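Local coordinates for OTU domain-containing protein wMelOTU (Wolbachia pipientis wMel, PDB 6W9O) that acts as an OTU-family deubiquitinase, a papain-like (clan CA) cysteine protease that probably cleaves ubiquitin from modified proteins as a bacterial effector, at residues Arg76-Arg80 with Thr114-Asn120; Trp90-Ile95 with Asp127-Ile132. The contacts are given in a common frame with arbitrary orientation. Numbering follows the deposited sequence.

Both contacts lie in the helical part of the OTU-like cysteine protease fold, their centres about 13 Å apart, and neither uses a strand of the mixed sheet. Along the chain the segments alternate: 76-80 (helix 72-84), 90-95 (helix 89-95), 114-120 (the last part of helix 105-116 and the residues that follow), then 127-132 (helix 126-137). Each contact therefore reaches over a segment of the other, and together they tie four successive helices into one body. They also touch directly: Cys79 and Ile117 of interaction 1 pack on Glu129 of interaction 2, and Cys79 meets Ile132 as well, so helix 126-137 lines both contacts.

Interaction 1 of 2, residues Arg76-Arg80 with Thr114-Asn120; sequences RNDCR and TADIMRN
Residues 76-80 form regular helix within helix 72-84, while 114-120 begins as helix and passes through a type I beta turn from Asp116 to Arg119. The two run in opposite senses, with CA-CA distances of 5.7 Å for Arg76-Met118 and 4.8 Å for Arg80-Thr114. An arginine at each end of the helical segment reaches for carbonyls in 114-120. Arg76, with chi1 m and chi2 and chi3 t, extends beside the turn so that NH1 donates to Ile117 O (2.9 Å). NH1 also bonds to Arg122 O and NH2 to Ser52 OG; Arg119 O, 3.0 Å from Arg76 NH1, is badly angled and makes no hydrogen bond. One long side chain with several donors thus fastens the chain leaving a helix, here within the helical part of the OTU protease fold. Arg80, t at chi1 to chi3, gives only a weak hydrogen bond, short but bent, from NH1 to Thr114 O (2.8 Å), its guanidinium face lying over Thr114 CB. Thr114 OG1 is bonded to Asp111 O in its own helix. Between the arginines, Cys79 CB meets Ile117 CG1 at 3.8 Å, and flexible Met118, m at all three chi angles, curls SD to 3.6 Å from Asn77 N. Facing away, Asp116 OD1 forms a salt bridge with Arg119 NH1 (2.9 Å), which donates a hydrogen bond to it, and OD2 forms a second one with Arg122.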
ATOM      1  N   ARG A  76      -9.441  -1.670   4.270  1.00 15.33           N
ATOM      2  CA  ARG A  76      -9.415  -1.573   5.739  1.00 15.56           C
ATOM      3  C   ARG A  76     -10.064  -2.799   6.357  1.00 17.44           C
ATOM      4  O   ARG A  76      -9.558  -3.357   7.334  1.00 16.08           O
ATOM      5  CB  ARG A  76     -10.136  -0.300   6.217  1.00 15.94           C
ATOM      6  CG  ARG A  76      -9.372   0.993   5.899  1.00 14.86           C
ATOM      7  CD  ARG A  76     -10.190   2.181   6.404  1.00 18.28           C
ATOM      8  NE  ARG A  76      -9.467   3.458   6.223  1.00 17.04           N
ATOM      9  CZ  ARG A  76      -8.530   3.912   7.066  1.00 17.57           C
ATOM     10  NH1 ARG A  76      -8.150   3.206   8.154  1.00 16.05           N
ATOM     11  NH2 ARG A  76      -7.958   5.091   6.803  1.00 16.16           N
ATOM     12  N   ASN A  77     -11.188  -3.273   5.780  1.00 16.77           N
ATOM     13  CA  ASN A  77     -11.837  -4.465   6.336  1.00 15.48           C
ATOM     14  C   ASN A  77     -10.946  -5.711   6.233  1.00 15.30           C
ATOM     15  O   ASN A  77     -10.992  -6.575   7.119  1.00 18.17           O
ATOM     16  CB  ASN A  77     -13.146  -4.716   5.606  1.00 19.77           C
ATOM     17  CG  ASN A  77     -13.989  -5.689   6.355  1.00 29.34           C
ATOM     18  OD1 ASN A  77     -14.488  -5.373   7.466  1.00 34.04           O
ATOM     19  ND2 ASN A  77     -14.177  -6.890   5.778  1.00 34.07           N
ATOM     20  N   ASP A  78     -10.139  -5.806   5.175  1.00 16.06           N
ATOM     21  CA  ASP A  78      -9.193  -6.927   5.045  1.00 15.86           C
ATOM     22  C   ASP A  78      -8.182  -6.894   6.192  1.00 16.88           C
ATOM     23  O   ASP A  78      -7.770  -7.942   6.713  1.00 18.91           O
ATOM     24  CB  ASP A  78      -8.384  -6.790   3.742  1.00 15.18           C
ATOM     25  CG  ASP A  78      -9.223  -7.003   2.441  1.00 17.51           C
ATOM     26  OD1 ASP A  78     -10.273  -7.697   2.480  1.00 21.69           O
ATOM     27  OD2 ASP A  78      -8.760  -6.441   1.416  1.00 18.18           O
ATOM     28  N   CYS A  79      -7.846  -5.689   6.653  1.00 14.33           N
ATOM     29  CA  CYS A  79      -6.888  -5.593   7.753  1.00 15.66           C
ATOM     30  C   CYS A  79      -7.566  -5.923   9.066  1.00 16.25           C
ATOM     31  O   CYS A  79      -6.991  -6.617   9.916  1.00 15.92           O
ATOM     32  CB  CYS A  79      -6.293  -4.173   7.778  1.00 15.38           C
ATOM     33  SG  CYS A  79      -5.239  -3.866   6.297  1.00 15.56           S
ATOM     34  N   ARG A  80      -8.824  -5.478   9.238  1.00 14.88           N
ATOM     35  CA  ARG A  80      -9.592  -5.897  10.402  1.00 15.36           C
ATOM     36  C   ARG A  80      -9.690  -7.412  10.466  1.00 18.35           C
ATOM     37  O   ARG A  80      -9.528  -8.015  11.530  1.00 20.04           O
ATOM     38  CB  ARG A  80     -11.011  -5.306  10.323  1.00 18.27           C
ATOM     39  CG  ARG A  80     -11.926  -5.789  11.397  1.00 23.79           C
ATOM     40  CD  ARG A  80     -13.292  -5.147  11.222  1.00 24.78           C
ATOM     41  NE  ARG A  80     -14.286  -5.780  12.066  1.00 43.89           N
ATOM     42  CZ  ARG A  80     -14.718  -5.248  13.213  1.00 60.20           C
ATOM     43  NH1 ARG A  80     -14.242  -4.064  13.626  1.00 58.24           N
ATOM     44  NH2 ARG A  80     -15.637  -5.886  13.942  1.00 59.83           N
ATOM     45  N   THR A 114      -8.939  -3.720  15.749  1.00 21.72           N
ATOM     46  CA  THR A 114     -10.040  -4.112  14.865  1.00 24.00           C
ATOM     47  C   THR A 114     -11.088  -3.000  14.776  1.00 25.99           C
ATOM     48  O   THR A 114     -11.759  -2.863  13.747  1.00 28.94           O
ATOM     49  CB  THR A 114     -10.668  -5.448  15.306  1.00 27.10           C
ATOM     50  OG1 THR A 114     -11.298  -5.278  16.578  1.00 28.56           O
ATOM     51  CG2 THR A 114      -9.604  -6.520  15.466  1.00 25.35           C
ATOM     52  N   ALA A 115     -11.234  -2.202  15.832  1.00 24.47           N
ATOM     53  CA  ALA A 115     -12.122  -1.039  15.748  1.00 26.13           C
ATOM     54  C   ALA A 115     -11.444   0.127  15.033  1.00 28.70           C
ATOM     55  O   ALA A 115     -12.031   0.743  14.136  1.00 27.43           O
ATOM     56  CB  ALA A 115     -12.571  -0.616  17.141  1.00 28.81           C
ATOM     57  N   ASP A 116     -10.203   0.439  15.430  1.00 21.66           N
ATOM     58  CA  ASP A 116      -9.550   1.648  14.935  1.00 20.72           C
ATOM     59  C   ASP A 116      -9.274   1.580  13.441  1.00 18.35           C
ATOM     60  O   ASP A 116      -9.319   2.622  12.761  1.00 18.65           O
ATOM     61  CB  ASP A 116      -8.235   1.870  15.675  1.00 19.56           C
ATOM     62  CG  ASP A 116      -7.742   3.341  15.563  1.00 27.89           C
ATOM     63  OD1 ASP A 116      -8.578   4.287  15.690  1.00 28.69           O
ATOM     64  OD2 ASP A 116      -6.522   3.544  15.357  1.00 29.79           O
ATOM     65  N   ILE A 117      -8.949   0.390  12.894  1.00 17.01           N
ATOM     66  CA  ILE A 117      -8.550   0.290  11.506  1.00 16.95           C
ATOM     67  C   ILE A 117      -9.691   0.627  10.549  1.00 16.58           C
ATOM     68  O   ILE A 117      -9.430   0.961   9.400  1.00 16.56           O
ATOM     69  CB  ILE A 117      -7.919  -1.091  11.233  1.00 15.97           C
ATOM     70  CG1 ILE A 117      -7.137  -1.110   9.892  1.00 17.16           C
ATOM     71  CG2 ILE A 117      -9.022  -2.191  11.172  1.00 19.50           C
ATOM     72  CD1 ILE A 117      -5.982  -0.123   9.854  1.00 18.90           C
ATOM     73  N   MET A 118     -10.933   0.587  11.020  1.00 16.83           N
ATOM     74  CA  MET A 118     -12.057   0.941  10.168  1.00 18.32           C
ATOM     75  C   MET A 118     -12.335   2.434  10.156  1.00 23.39           C
ATOM     76  O   MET A 118     -13.205   2.871   9.404  1.00 24.35           O
ATOM     77  CB  MET A 118     -13.318   0.196  10.602  1.00 21.00           C
ATOM     78  CG  MET A 118     -13.155  -1.344  10.463  1.00 20.95           C
ATOM     79  SD  MET A 118     -12.601  -1.909   8.851  1.00 22.28           S
ATOM     80  CE  MET A 118     -13.877  -1.265   7.741  1.00 24.81           C
ATOM     81  N   ARG A 119     -11.615   3.225  10.953  1.00 20.42           N
ATOM     82  CA  ARG A 119     -11.848   4.668  11.020  1.00 20.51           C
ATOM     83  C   ARG A 119     -10.957   5.370  10.009  1.00 19.24           C
ATOM     84  O   ARG A 119      -9.760   5.075   9.935  1.00 17.42           O
ATOM     85  CB  ARG A 119     -11.502   5.189  12.422  1.00 19.42           C
ATOM     86  CG  ARG A 119     -12.340   4.553  13.527  1.00 22.20           C
ATOM     87  CD  ARG A 119     -11.942   5.111  14.895  1.00 24.14           C
ATOM     88  NE  ARG A 119     -12.754   4.536  15.962  1.00 33.94           N
ATOM     89  CZ  ARG A 119     -12.279   3.826  16.977  1.00 37.19           C
ATOM     90  NH1 ARG A 119     -10.970   3.618  17.123  1.00 35.76           N
ATOM     91  NH2 ARG A 119     -13.127   3.339  17.876  1.00 42.57           N
ATOM     92  N   ASN A 120     -11.528   6.302   9.227  1.00 19.82           N
ATOM     93  CA  ASN A 120     -10.682   7.026   8.278  1.00 19.66           C
ATOM     94  C   ASN A 120      -9.584   7.810   8.991  1.00 20.69           C
ATOM     95  O   ASN A 120      -8.547   8.082   8.370  1.00 21.27           O
ATOM     96  CB  ASN A 120     -11.524   7.992   7.456  1.00 22.75           C
ATOM     97  CG  ASN A 120     -12.337   7.269   6.379  1.00 30.72           C
ATOM     98  OD1 ASN A 120     -11.938   6.224   5.875  1.00 29.57           O
ATOM     99  ND2 ASN A 120     -13.474   7.834   6.031  1.00 28.46           N
TER

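Interaction 2 of 2, residues Trp90-Ile95 with Asp127-Ile132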
ATOM      1  N   TRP A  90       4.337 -11.505  13.952  1.00 17.97           N
ATOM      2  CA  TRP A  90       4.868 -10.237  13.435  1.00 17.64           C
ATOM      3  C   TRP A  90       3.887  -9.105  13.698  1.00 21.82           C
ATOM      4  O   TRP A  90       4.275  -7.975  14.046  1.00 19.39           O
ATOM      5  CB  TRP A  90       5.234 -10.315  11.943  1.00 17.50           C
ATOM      6  CG  TRP A  90       4.086 -10.249  10.974  1.00 16.11           C
ATOM      7  CD1 TRP A  90       3.501 -11.318  10.322  1.00 17.49           C
ATOM      8  CD2 TRP A  90       3.420  -9.082  10.517  1.00 15.38           C
ATOM      9  NE1 TRP A  90       2.486 -10.872   9.546  1.00 15.58           N
ATOM     10  CE2 TRP A  90       2.400  -9.498   9.633  1.00 16.06           C
ATOM     11  CE3 TRP A  90       3.538  -7.718  10.821  1.00 16.22           C
ATOM     12  CZ2 TRP A  90       1.534  -8.586   8.989  1.00 14.78           C
ATOM     13  CZ3 TRP A  90       2.675  -6.812  10.214  1.00 17.84           C
ATOM     14  CH2 TRP A  90       1.684  -7.239   9.280  1.00 15.50           C
ATOM     15  N   PHE A  91       2.599  -9.394  13.577  1.00 16.95           N
ATOM     16  CA  PHE A  91       1.589  -8.354  13.616  1.00 16.32           C
ATOM     17  C   PHE A  91       1.378  -7.893  15.030  1.00 21.15           C
ATOM     18  O   PHE A  91       1.402  -6.682  15.289  1.00 20.79           O
ATOM     19  CB  PHE A  91       0.273  -8.907  13.012  1.00 17.48           C
ATOM     20  CG  PHE A  91      -0.889  -7.974  13.185  1.00 15.50           C
ATOM     21  CD1 PHE A  91      -1.831  -8.163  14.193  1.00 17.86           C
ATOM     22  CD2 PHE A  91      -0.976  -6.891  12.347  1.00 15.64           C
ATOM     23  CE1 PHE A  91      -2.903  -7.246  14.334  1.00 18.06           C
ATOM     24  CE2 PHE A  91      -2.056  -5.961  12.461  1.00 15.40           C
ATOM     25  CZ  PHE A  91      -2.984  -6.149  13.450  1.00 15.79           C
ATOM     26  N   THR A  92       1.160  -8.824  15.953  1.00 19.31           N
ATOM     27  CA  THR A  92       0.997  -8.413  17.343  1.00 20.62           C
ATOM     28  C   THR A  92       2.265  -7.753  17.857  1.00 26.65           C
ATOM     29  O   THR A  92       2.186  -6.792  18.638  1.00 31.60           O
ATOM     30  CB  THR A  92       0.567  -9.608  18.194  1.00 23.80           C
ATOM     31  OG1 THR A  92       1.455 -10.732  18.002  1.00 28.40           O
ATOM     32  CG2 THR A  92      -0.822 -10.053  17.802  1.00 29.33           C
ATOM     33  N   ASN A  93       3.434  -8.208  17.393  1.00 24.64           N
ATOM     34  CA  ASN A  93       4.694  -7.573  17.802  1.00 26.55           C
ATOM     35  C   ASN A  93       4.751  -6.126  17.305  1.00 27.09           C
ATOM     36  O   ASN A  93       5.328  -5.251  17.957  1.00 29.36           O
ATOM     37  CB  ASN A  93       5.904  -8.309  17.205  1.00 28.33           C
ATOM     38  CG  ASN A  93       6.201  -9.685  17.858  1.00 32.11           C
ATOM     39  OD1 ASN A  93       5.677 -10.031  18.906  1.00 35.94           O
ATOM     40  ND2 ASN A  93       7.049 -10.470  17.195  1.00 36.16           N
ATOM     41  N   ALA A  94       4.192  -5.855  16.144  1.00 23.25           N
ATOM     42  CA  ALA A  94       4.375  -4.545  15.520  1.00 21.15           C
ATOM     43  C   ALA A  94       3.476  -3.518  16.169  1.00 27.93           C
ATOM     44  O   ALA A  94       3.827  -2.329  16.225  1.00 28.16           O
ATOM     45  CB  ALA A  94       3.999  -4.594  14.026  1.00 22.88           C
ATOM     46  N   ILE A  95       2.294  -3.936  16.623  1.00 25.76           N
ATOM     47  CA  ILE A  95       1.336  -2.949  17.089  1.00 25.57           C
ATOM     48  C   ILE A  95       1.293  -2.851  18.605  1.00 33.69           C
ATOM     49  O   ILE A  95       0.591  -1.971  19.122  1.00 35.97           O
ATOM     50  CB  ILE A  95      -0.086  -3.175  16.544  1.00 29.05           C
ATOM     51  CG1 ILE A  95      -0.651  -4.491  17.104  1.00 31.72           C
ATOM     52  CG2 ILE A  95      -0.117  -3.072  14.988  1.00 28.26           C
ATOM     53  CD1 ILE A  95      -2.141  -4.648  16.886  1.00 28.42           C
ATOM     54  N   ASP A 127       4.191  -0.800   6.405  1.00 13.78           N
ATOM     55  CA  ASP A 127       4.843  -1.886   7.100  1.00 12.66           C
ATOM     56  C   ASP A 127       3.845  -2.810   7.779  1.00 14.26           C
ATOM     57  O   ASP A 127       4.215  -3.933   8.150  1.00 16.67           O
ATOM     58  CB  ASP A 127       5.758  -1.368   8.188  1.00 14.89           C
ATOM     59  CG  ASP A 127       6.952  -0.601   7.658  1.00 28.48           C
ATOM     60  OD1 ASP A 127       7.493  -0.936   6.583  1.00 28.30           O
ATOM     61  OD2 ASP A 127       7.370   0.357   8.375  1.00 30.35           O
ATOM     62  N   VAL A 128       2.619  -2.332   8.031  1.00 13.48           N
ATOM     63  CA  VAL A 128       1.646  -3.175   8.729  1.00 12.97           C
ATOM     64  C   VAL A 128       0.500  -3.498   7.772  1.00 16.00           C
ATOM     65  O   VAL A 128       0.358  -4.653   7.301  1.00 14.11           O
ATOM     66  CB  VAL A 128       1.121  -2.521  10.022  1.00 13.99           C
ATOM     67  CG1 VAL A 128       0.147  -3.499  10.705  1.00 15.71           C
ATOM     68  CG2 VAL A 128       2.304  -2.188  10.972  1.00 15.81           C
ATOM     69  N   GLU A 129      -0.316  -2.505   7.455  1.00 13.88           N
ATOM     70  CA  GLU A 129      -1.405  -2.761   6.516  1.00 13.05           C
ATOM     71  C   GLU A 129      -0.875  -3.147   5.162  1.00 13.36           C
ATOM     72  O   GLU A 129      -1.485  -3.993   4.489  1.00 13.54           O
ATOM     73  CB  GLU A 129      -2.281  -1.521   6.414  1.00 14.80           C
ATOM     74  CG  GLU A 129      -3.116  -1.280   7.721  1.00 13.53           C
ATOM     75  CD  GLU A 129      -2.302  -0.751   8.865  1.00 14.87           C
ATOM     76  OE1 GLU A 129      -1.500   0.177   8.647  1.00 15.63           O
ATOM     77  OE2 GLU A 129      -2.477  -1.285   9.972  1.00 15.90           O
ATOM     78  N   GLY A 130       0.246  -2.566   4.714  1.00 12.18           N
ATOM     79  CA  GLY A 130       0.782  -2.983   3.399  1.00 14.35           C
ATOM     80  C   GLY A 130       1.158  -4.456   3.377  1.00 13.25           C
ATOM     81  O   GLY A 130       0.838  -5.185   2.429  1.00 14.61           O
ATOM     82  N   ARG A 131       1.779  -4.951   4.441  1.00 13.05           N
ATOM     83  CA  ARG A 131       2.157  -6.358   4.517  1.00 13.35           C
ATOM     84  C   ARG A 131       0.919  -7.263   4.518  1.00 12.94           C
ATOM     85  O   ARG A 131       0.889  -8.306   3.825  1.00 14.14           O
ATOM     86  CB  ARG A 131       3.017  -6.577   5.763  1.00 15.43           C
ATOM     87  CG  ARG A 131       3.430  -8.028   5.915  1.00 16.84           C
ATOM     88  CD  ARG A 131       4.557  -8.144   7.004  1.00 18.93           C
ATOM     89  NE  ARG A 131       4.923  -9.542   7.169  1.00 20.96           N
ATOM     90  CZ  ARG A 131       5.872  -9.955   8.015  1.00 21.63           C
ATOM     91  NH1 ARG A 131       6.532  -9.066   8.732  1.00 25.94           N
ATOM     92  NH2 ARG A 131       6.142 -11.239   8.116  1.00 30.49           N
ATOM     93  N   ILE A 132      -0.131  -6.855   5.238  1.00 12.24           N
ATOM     94  CA  ILE A 132      -1.377  -7.629   5.258  1.00 15.00           C
ATOM     95  C   ILE A 132      -1.983  -7.687   3.858  1.00 13.21           C
ATOM     96  O   ILE A 132      -2.428  -8.752   3.402  1.00 14.73           O
ATOM     97  CB  ILE A 132      -2.388  -7.005   6.246  1.00 13.81           C
ATOM     98  CG1 ILE A 132      -1.898  -7.147   7.688  1.00 13.94           C
ATOM     99  CG2 ILE A 132      -3.809  -7.642   5.997  1.00 15.53           C
ATOM    100  CD1 ILE A 132      -2.682  -6.226   8.684  1.00 15.61           C
TER
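Segments 90-95 (helix 89-95) and 127-132 (helix 126-137) of the OTU protease fold pack nearly antiparallel, the segment axes crossing at -161° and approaching to 10.8 Å, with a knob-into-hole contact and a cation-pi stack between them. Trp90 comes first and is the residue most covered by the other segment (114 Å²). Its indole, swung out by a p chi1, carries the extended Arg131 side chain on one face: the guanidinium lies flat on it, planes 3° apart, with Arg131 CZ 3.5 Å from the centroid of the Trp90 five-membered ring, and Arg131 CD 3.5 Å from that of its six-membered ring, a CH-pi contact. The broad ring suits this place because it takes both the charge and the aliphatic part of the arginine. Arg131 keeps its NE bonded to Asn162 O, so stacking costs it no polar partner there. At the ring's edge, Trp90 CH2 lies 3.9 Å from Ile132 CG1. Next, Phe91 turns its ring into the interior, where CE2 touches Val128 CG1 at 3.7 Å and Ile132 CD1 at 3.8 Å; Phe82 and Tyr113 from the neighbouring helices meet the same ring edge-to-face. Ala94, one turn on from Trp90, returns to the interface, and its small methyl leaves room for Val128, with Ala94 CB 4.2 Å from Val128 CG2. Ile95 completes the hole around that valine, whose compact branched side chain sits among Trp90, Phe91, Ala94 and Ile95. The last of these closes the socket loosely, Ile95 CG2 standing 4.3 Å from Val128 CG1.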